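Local coordinates for hypothetical protein (Clostridium sporogenes ATCC 15579, PDB 4QRK) that is of unknown function but adopts a right-handed beta-helix and may take part in cell adhesion, at residues A[60-65]-A[71-76]; A[195-198]-A[204-207]. All blocks are in the same frame, centred on the assembly; numbering follows the deposited sequence. Where two conformers were deposited one is given.

In the fold
Both contacts reach the same sheet of the beta-helix, on opposite sides of the chain's centre, with their own centres about 31 Å apart and nearest atoms about 21 Å apart. Contact 1 is a partly buried backbone pairing: two hairpin strands at the outer edge of the sheet, held by six main-chain hydrogen bonds, with apolar residues inward and charged ones outward. Contact 2 is a surface contact between a loop and strand 203-210, carried by one tyrosine and one glutamate. Regular strand pairing thus builds the sheet margin in the first half of the chain, whereas a single side-chain hydrogen bond ties the loop at 195-198 to the sheet near its end.

Contact 1 of 2, residues A[60-65]-A[71-76]; sequences EIKYEV and ELEISQ
Strands 60-66 and 69-75 form an antiparallel beta hairpin at one outer margin of a beta-helix sheet, 60-66 being the outermost strand within the chain. Three hydrogen-bonded pairs, E60 with S75, K62 with E73 and E64 with E71, supply six main-chain bonds. E73 N to K62 O, at 2.8 Å, is nearly straight (175° at the hydrogen). Between them, I61 and Y63 sit opposite I74 and L72 in non-hydrogen-bonded pairs, where CA-H...O contacts such as I61 CA to E73 O at 3.3 Å fill in.

The apolar face is built from these four residues. I61 lies alongside I74, both pointing the same way, with CD1 to CD1 4.0 Å apart, while its other branch, CG2, reaches L72 CD1 at 3.7 Å. With CG anti to the backbone N (chi1 180°), the Y63 ring lies across L72 at about a right angle, and L72 CB meets the ring edge, 3.8 Å from Y63 CD1. Y63 OH is hydrogen-bonded to P19 O, and V17 of strand 11-17 touches both Y63 and L72.

The other face is polar. K62 NZ makes a salt bridge to E64 OE2 along its own strand (3.3 Å), and a water lies 2.8 Å from E60 O, where it can donate, though it has more acceptors nearby than protons to give. L72 and I74 pair through backbone bonds with strand 24-32, the next strand inward. An antiparallel hairpin joined in this way to a row of parallel strands forms the edge of one sheet of this right-handed beta-helix.

Contact 2 of 2, residues A[195-198]-A[204-207]; sequences SQYG and IEVN
Y197 brings the edge of its ring and its hydroxyl against the carboxylate of E205, linking a loop to strand 203-210 of the right-handed beta-helix. The loop follows the short strand 191-193 and leads into 203-210, so the two residues lie close in sequence, yet the backbones stay well apart: the nearest pair of CA atoms, Y197 and I204, is separated by 8.7 Å. The side chains bridge that gap.

One hydrogen bond carries the contact. Y197 OH donates to E205 OE2 at 2.8 Å, approaching the oxygen on its syn side and 16° out of the carboxylate plane. OE2 itself sits in the plane of the ring, at its edge, with Y197 CE1 3.6 Å away. Ring and carboxylate are turned 89° against each other, so the glutamate meets the tyrosine crosswise and does not stack on it.

Both side chains bend or reach to achieve this. Y197 extends from its backbone with CG opposite the amide nitrogen, which carries the ring toward the strand. E205 folds at its second torsion (chi2 -78°), swinging the carboxylate over to the loop. Its backbone meanwhile pairs with V147 and V149 of strand 147-153, while K169, on strand 167-174, touches both Y197 and E205. The bond thus runs from the loop to strand 203-210, which lies between the parallel strands 147-153 and 167-174.

The site is at the protein surface, where this bond links the loop to the sheet. Of the two carboxylate oxygens, OE2 takes the bond, while E205 OE1 lies 4.0 Å from Y197 OH.

Contact 1 of 2, residues A[60-65]-A[71-76]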
ATOM      1  N   GLU A  60      17.291  -4.147   2.770  1.00 33.84           N
ATOM      2  CA  GLU A  60      18.259  -3.123   2.311  1.00 47.46           C
ATOM      3  C   GLU A  60      17.536  -1.753   2.221  1.00 39.72           C
ATOM      4  O   GLU A  60      16.522  -1.597   1.506  1.00 31.89           O
ATOM      5  CB  GLU A  60      18.833  -3.515   0.918  1.00 46.52           C
ATOM      6  CG  GLU A  60      19.464  -4.955   0.785  1.00 78.88           C
ATOM      7  CD  GLU A  60      19.354  -5.594  -0.640  1.00 81.84           C
ATOM      8  OE1 GLU A  60      18.232  -5.907  -1.101  1.00 91.06           O
ATOM      9  OE2 GLU A  60      20.388  -5.825  -1.300  1.00 66.82           O
ATOM     10  N   ILE A  61      18.025  -0.762   2.933  1.00 32.69           N
ATOM     11  CA  ILE A  61      17.411   0.553   2.897  1.00 34.27           C
ATOM     12  C   ILE A  61      18.316   1.550   2.189  1.00 38.68           C
ATOM     13  O   ILE A  61      19.506   1.573   2.405  1.00 35.98           O
ATOM     14  CB  ILE A  61      17.143   1.117   4.277  1.00 39.96           C
ATOM     15  CG1 ILE A  61      16.164   0.222   5.035  1.00 56.60           C
ATOM     16  CG2 ILE A  61      16.574   2.540   4.169  1.00 38.89           C
ATOM     17  CD1 ILE A  61      15.139   1.002   5.887  1.00 55.55           C
ATOM     18  N   LYS A  62      17.718   2.367   1.340  1.00 27.81           N
ATOM     19  CA  LYS A  62      18.414   3.440   0.673  1.00 32.81           C
ATOM     20  C   LYS A  62      17.597   4.695   0.856  1.00 33.00           C
ATOM     21  O   LYS A  62      16.398   4.681   0.614  1.00 28.43           O
ATOM     22  CB  LYS A  62      18.563   3.121  -0.812  1.00 39.26           C
ATOM     23  CG  LYS A  62      19.192   4.261  -1.611  1.00 62.83           C
ATOM     24  CD  LYS A  62      19.457   3.864  -3.054  1.00 65.52           C
ATOM     25  CE  LYS A  62      19.586   5.078  -3.942  1.00 66.18           C
ATOM     26  NZ  LYS A  62      19.836   4.700  -5.365  1.00 69.35           N
ATOM     27  N   TYR A  63      18.222   5.786   1.301  1.00 28.82           N
ATOM     28  CA  TYR A  63      17.487   7.048   1.400  1.00 32.96           C
ATOM     29  C   TYR A  63      18.313   8.207   0.865  1.00 32.71           C
ATOM     30  O   TYR A  63      19.423   8.407   1.325  1.00 30.95           O
ATOM     31  CB  TYR A  63      17.113   7.336   2.847  1.00 28.79           C
ATOM     32  CG  TYR A  63      16.355   8.632   3.027  1.00 27.01           C
ATOM     33  CD1 TYR A  63      15.087   8.762   2.523  1.00 34.56           C
ATOM     34  CD2 TYR A  63      16.894   9.696   3.725  1.00 34.93           C
ATOM     35  CE1 TYR A  63      14.376   9.885   2.659  1.00 27.98           C
ATOM     36  CE2 TYR A  63      16.170  10.891   3.865  1.00 33.01           C
ATOM     37  CZ  TYR A  63      14.906  10.961   3.332  1.00 32.12           C
ATOM     38  OH  TYR A  63      14.109  12.083   3.419  1.00 33.09           O
ATOM     39  N   GLU A  64      17.773   8.953  -0.100  1.00 30.68           N
ATOM     40  CA  GLU A  64      18.433  10.184  -0.533  1.00 37.58           C
ATOM     41  C   GLU A  64      17.404  11.254  -0.721  1.00 32.72           C
ATOM     42  O   GLU A  64      16.258  10.985  -1.031  1.00 35.99           O
ATOM     43  CB  GLU A  64      19.260   9.993  -1.809  1.00 40.22           C
ATOM     44  CG  GLU A  64      18.525   9.360  -2.948  1.00 55.04           C
ATOM     45  CD  GLU A  64      19.430   9.013  -4.131  1.00 52.90           C
ATOM     46  OE1 GLU A  64      20.292   9.833  -4.473  1.00 49.84           O
ATOM     47  OE2 GLU A  64      19.265   7.932  -4.735  1.00 61.01           O
ATOM     48  N   VAL A  65      17.815  12.482  -0.493  1.00 37.64           N
ATOM     49  CA  VAL A  65      16.941  13.614  -0.738  1.00 36.04           C
ATOM     50  C   VAL A  65      17.415  14.273  -2.012  1.00 40.70           C
ATOM     51  O   VAL A  65      18.522  14.792  -2.056  1.00 37.28           O
ATOM     52  CB  VAL A  65      17.028  14.590   0.382  1.00 37.83           C
ATOM     53  CG1 VAL A  65      16.090  15.765   0.127  1.00 45.20           C
ATOM     54  CG2 VAL A  65      16.725  13.880   1.705  1.00 39.55           C
ATOM     55  N   GLU A  71      13.609  10.229  -1.280  1.00 32.78           N
ATOM     56  CA  GLU A  71      13.464   8.940  -1.936  1.00 34.68           C
ATOM     57  C   GLU A  71      13.939   7.825  -1.029  1.00 30.27           C
ATOM     58  O   GLU A  71      15.123   7.675  -0.792  1.00 30.27           O
ATOM     59  CB  GLU A  71      14.164   8.959  -3.293  1.00 39.12           C
ATOM     60  CG  GLU A  71      13.465   9.968  -4.202  1.00 50.47           C
ATOM     61  CD  GLU A  71      13.838   9.886  -5.661  1.00 63.92           C
ATOM     62  OE1 GLU A  71      14.733   9.084  -6.022  1.00 66.74           O
ATOM     63  OE2 GLU A  71      13.234  10.654  -6.446  1.00 65.55           O
ATOM     64  N   LEU A  72      12.962   7.085  -0.492  1.00 29.86           N
ATOM     65  CA  LEU A  72      13.198   6.031   0.484  1.00 29.28           C
ATOM     66  C   LEU A  72      12.840   4.704  -0.143  1.00 23.73           C
ATOM     67  O   LEU A  72      11.680   4.452  -0.484  1.00 25.71           O
ATOM     68  CB  LEU A  72      12.376   6.261   1.749  1.00 28.03           C
ATOM     69  CG  LEU A  72      12.429   5.251   2.918  1.00 30.66           C
ATOM     70  CD1 LEU A  72      13.815   4.822   3.320  1.00 35.12           C
ATOM     71  CD2 LEU A  72      11.746   5.867   4.080  1.00 32.90           C
ATOM     72  N   GLU A  73      13.835   3.843  -0.246  1.00 29.14           N
ATOM     73  CA  GLU A  73      13.618   2.553  -0.827  1.00 23.30           C
ATOM     74  C   GLU A  73      13.952   1.453   0.166  1.00 22.40           C
ATOM     75  O   GLU A  73      15.004   1.448   0.789  1.00 27.33           O
ATOM     76  CB  GLU A  73      14.473   2.395  -2.073  1.00 32.55           C
ATOM     77  CG  GLU A  73      14.268   1.060  -2.739  1.00 46.25           C
ATOM     78  CD  GLU A  73      15.002   0.977  -4.050  1.00 69.83           C
ATOM     79  OE1 GLU A  73      16.260   0.915  -4.040  1.00 76.93           O
ATOM     80  OE2 GLU A  73      14.306   1.007  -5.083  1.00 73.60           O
ATOM     81  N   ILE A  74      13.067   0.487   0.277  1.00 22.46           N
ATOM     82  CA  ILE A  74      13.316  -0.641   1.164  1.00 23.20           C
ATOM     83  C   ILE A  74      13.085  -1.891   0.346  1.00 29.05           C
ATOM     84  O   ILE A  74      12.002  -2.080  -0.223  1.00 30.04           O
ATOM     85  CB  ILE A  74      12.388  -0.632   2.361  1.00 29.02           C
ATOM     86  CG1 ILE A  74      12.255   0.788   2.920  1.00 35.00           C
ATOM     87  CG2 ILE A  74      12.891  -1.662   3.402  1.00 27.09           C
ATOM     88  CD1 ILE A  74      11.508   0.878   4.221  1.00 34.31           C
ATOM     89  N   SER A  75      14.098  -2.747   0.286  1.00 27.67           N
ATOM     90  CA  SER A  75      14.036  -3.949  -0.533  0.50 27.04           C
ATOM     91  C   SER A  75      14.480  -5.205   0.193  1.00 38.49           C
ATOM     92  O   SER A  75      15.477  -5.178   0.910  1.00 31.37           O
ATOM     93  CB  SER A  75      14.879  -3.737  -1.788  0.50 31.61           C
ATOM     94  OG  SER A  75      14.349  -2.650  -2.510  0.50 24.83           O
ATOM     95  N   GLN A  76      13.688  -6.287   0.043  1.00 38.48           N
ATOM     96  CA  GLN A  76      14.060  -7.638   0.511  1.00 35.13           C
ATOM     97  C   GLN A  76      14.958  -8.166  -0.585  1.00 41.23           C
ATOM     98  O   GLN A  76      14.541  -8.158  -1.752  1.00 46.81           O
ATOM     99  CB  GLN A  76      12.835  -8.576   0.623  1.00 36.80           C
ATOM    100  CG  GLN A  76      13.107  -9.927   1.346  1.00 27.97           C
ATOM    101  CD  GLN A  76      11.868 -10.875   1.301  1.00 52.06           C
ATOM    102  OE1 GLN A  76      10.798 -10.477   0.884  1.00 41.06           O
ATOM    103  NE2 GLN A  76      12.030 -12.106   1.737  1.00 45.99           N
TER
HETATM  104  O   HOH W   1      16.726  -0.687  -1.136  1.00 39.10           O

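Contact 2 of 2, residues A[195-198]-A[204-207]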
ATOM      1  N   SER A 195     -21.528   9.034  -3.388  1.00 39.66           N
ATOM      2  CA  SER A 195     -22.414  10.163  -3.662  1.00 47.57           C
ATOM      3  C   SER A 195     -21.615  11.469  -3.738  1.00 39.57           C
ATOM      4  O   SER A 195     -22.023  12.387  -4.437  1.00 34.24           O
ATOM      5  CB  SER A 195     -23.535  10.246  -2.611  1.00 52.53           C
ATOM      6  OG  SER A 195     -23.001  10.311  -1.300  1.00 63.21           O
ATOM      7  N   GLN A 196     -20.467  11.556  -3.061  1.00 33.62           N
ATOM      8  CA  GLN A 196     -19.666  12.794  -3.123  1.00 29.62           C
ATOM      9  C   GLN A 196     -18.901  13.010  -4.434  1.00 32.04           C
ATOM     10  O   GLN A 196     -18.441  14.114  -4.713  1.00 32.61           O
ATOM     11  CB  GLN A 196     -18.746  12.928  -1.923  1.00 32.68           C
ATOM     12  CG  GLN A 196     -19.464  13.413  -0.697  1.00 38.03           C
ATOM     13  CD  GLN A 196     -19.907  14.864  -0.811  1.00 45.18           C
ATOM     14  OE1 GLN A 196     -21.076  15.133  -1.044  1.00 48.26           O
ATOM     15  NE2 GLN A 196     -18.983  15.792  -0.643  1.00 49.76           N
ATOM     16  N   TYR A 197     -18.772  11.974  -5.249  1.00 34.12           N
ATOM     17  CA  TYR A 197     -17.961  12.110  -6.450  1.00 31.37           C
ATOM     18  C   TYR A 197     -18.578  13.106  -7.432  1.00 39.14           C
ATOM     19  O   TYR A 197     -19.751  12.995  -7.790  1.00 37.83           O
ATOM     20  CB  TYR A 197     -17.766  10.789  -7.158  1.00 27.09           C
ATOM     21  CG  TYR A 197     -16.796  10.948  -8.284  1.00 28.96           C
ATOM     22  CD1 TYR A 197     -15.410  11.031  -8.031  1.00 34.14           C
ATOM     23  CD2 TYR A 197     -17.243  11.064  -9.597  1.00 34.73           C
ATOM     24  CE1 TYR A 197     -14.524  11.198  -9.061  1.00 38.80           C
ATOM     25  CE2 TYR A 197     -16.357  11.242 -10.630  1.00 32.53           C
ATOM     26  CZ  TYR A 197     -15.008  11.309 -10.369  1.00 38.45           C
ATOM     27  OH  TYR A 197     -14.146  11.491 -11.420  1.00 35.06           O
ATOM     28  N   GLY A 198     -17.765  14.065  -7.854  1.00 32.87           N
ATOM     29  CA  GLY A 198     -18.214  15.154  -8.700  1.00 36.19           C
ATOM     30  C   GLY A 198     -18.633  16.399  -7.928  1.00 35.89           C
ATOM     31  O   GLY A 198     -18.815  17.443  -8.533  1.00 29.77           O
ATOM     32  N   ILE A 204     -10.626  10.817  -4.820  1.00 28.12           N
ATOM     33  CA  ILE A 204      -9.758   9.654  -4.985  1.00 26.38           C
ATOM     34  C   ILE A 204     -10.181   8.893  -6.228  1.00 24.69           C
ATOM     35  O   ILE A 204     -11.346   8.491  -6.364  1.00 29.54           O
ATOM     36  CB  ILE A 204      -9.802   8.674  -3.780  1.00 31.04           C
ATOM     37  CG1 ILE A 204      -9.855   9.450  -2.485  1.00 29.83           C
ATOM     38  CG2 ILE A 204      -8.585   7.732  -3.859  1.00 30.18           C
ATOM     39  CD1 ILE A 204      -9.714   8.609  -1.169  1.00 35.39           C
ATOM     40  N   GLU A 205      -9.243   8.742  -7.160  1.00 29.15           N
ATOM     41  CA  GLU A 205      -9.474   7.978  -8.382  1.00 30.56           C
ATOM     42  C   GLU A 205      -8.785   6.659  -8.126  1.00 30.50           C
ATOM     43  O   GLU A 205      -7.591   6.635  -7.853  1.00 31.67           O
ATOM     44  CB  GLU A 205      -8.840   8.650  -9.610  1.00 29.73           C
ATOM     45  CG  GLU A 205      -9.450  10.045  -9.983  1.00 44.47           C
ATOM     46  CD  GLU A 205     -10.770   9.977 -10.710  1.00 54.01           C
ATOM     47  OE1 GLU A 205     -11.183   8.872 -11.138  1.00 65.94           O
ATOM     48  OE2 GLU A 205     -11.398  11.051 -10.868  1.00 54.25           O
ATOM     49  N   VAL A 206      -9.531   5.570  -8.193  1.00 30.32           N
ATOM     50  CA  VAL A 206      -8.978   4.257  -7.854  1.00 24.30           C
ATOM     51  C   VAL A 206      -9.132   3.308  -9.027  1.00 27.80           C
ATOM     52  O   VAL A 206     -10.229   3.131  -9.552  1.00 33.52           O
ATOM     53  CB  VAL A 206      -9.686   3.674  -6.599  1.00 30.67           C
ATOM     54  CG1 VAL A 206      -9.028   2.404  -6.175  1.00 25.54           C
ATOM     55  CG2 VAL A 206      -9.641   4.650  -5.440  1.00 28.68           C
ATOM     56  N   ASN A 207      -8.024   2.738  -9.476  1.00 26.57           N
ATOM     57  CA  ASN A 207      -8.051   1.637 -10.414  0.50 26.65           C
ATOM     58  C   ASN A 207      -7.613   0.353  -9.705  1.00 27.43           C
ATOM     59  O   ASN A 207      -6.551   0.329  -9.092  1.00 24.46           O
ATOM     60  CB  ASN A 207      -7.163   1.983 -11.607  0.50 30.14           C
ATOM     61  CG  ASN A 207      -7.753   3.096 -12.454  0.50 38.50           C
ATOM     62  OD1 ASN A 207      -7.542   4.284 -12.195  0.50 47.44           O
ATOM     63  ND2 ASN A 207      -8.519   2.713 -13.457  0.50 30.34           N
TER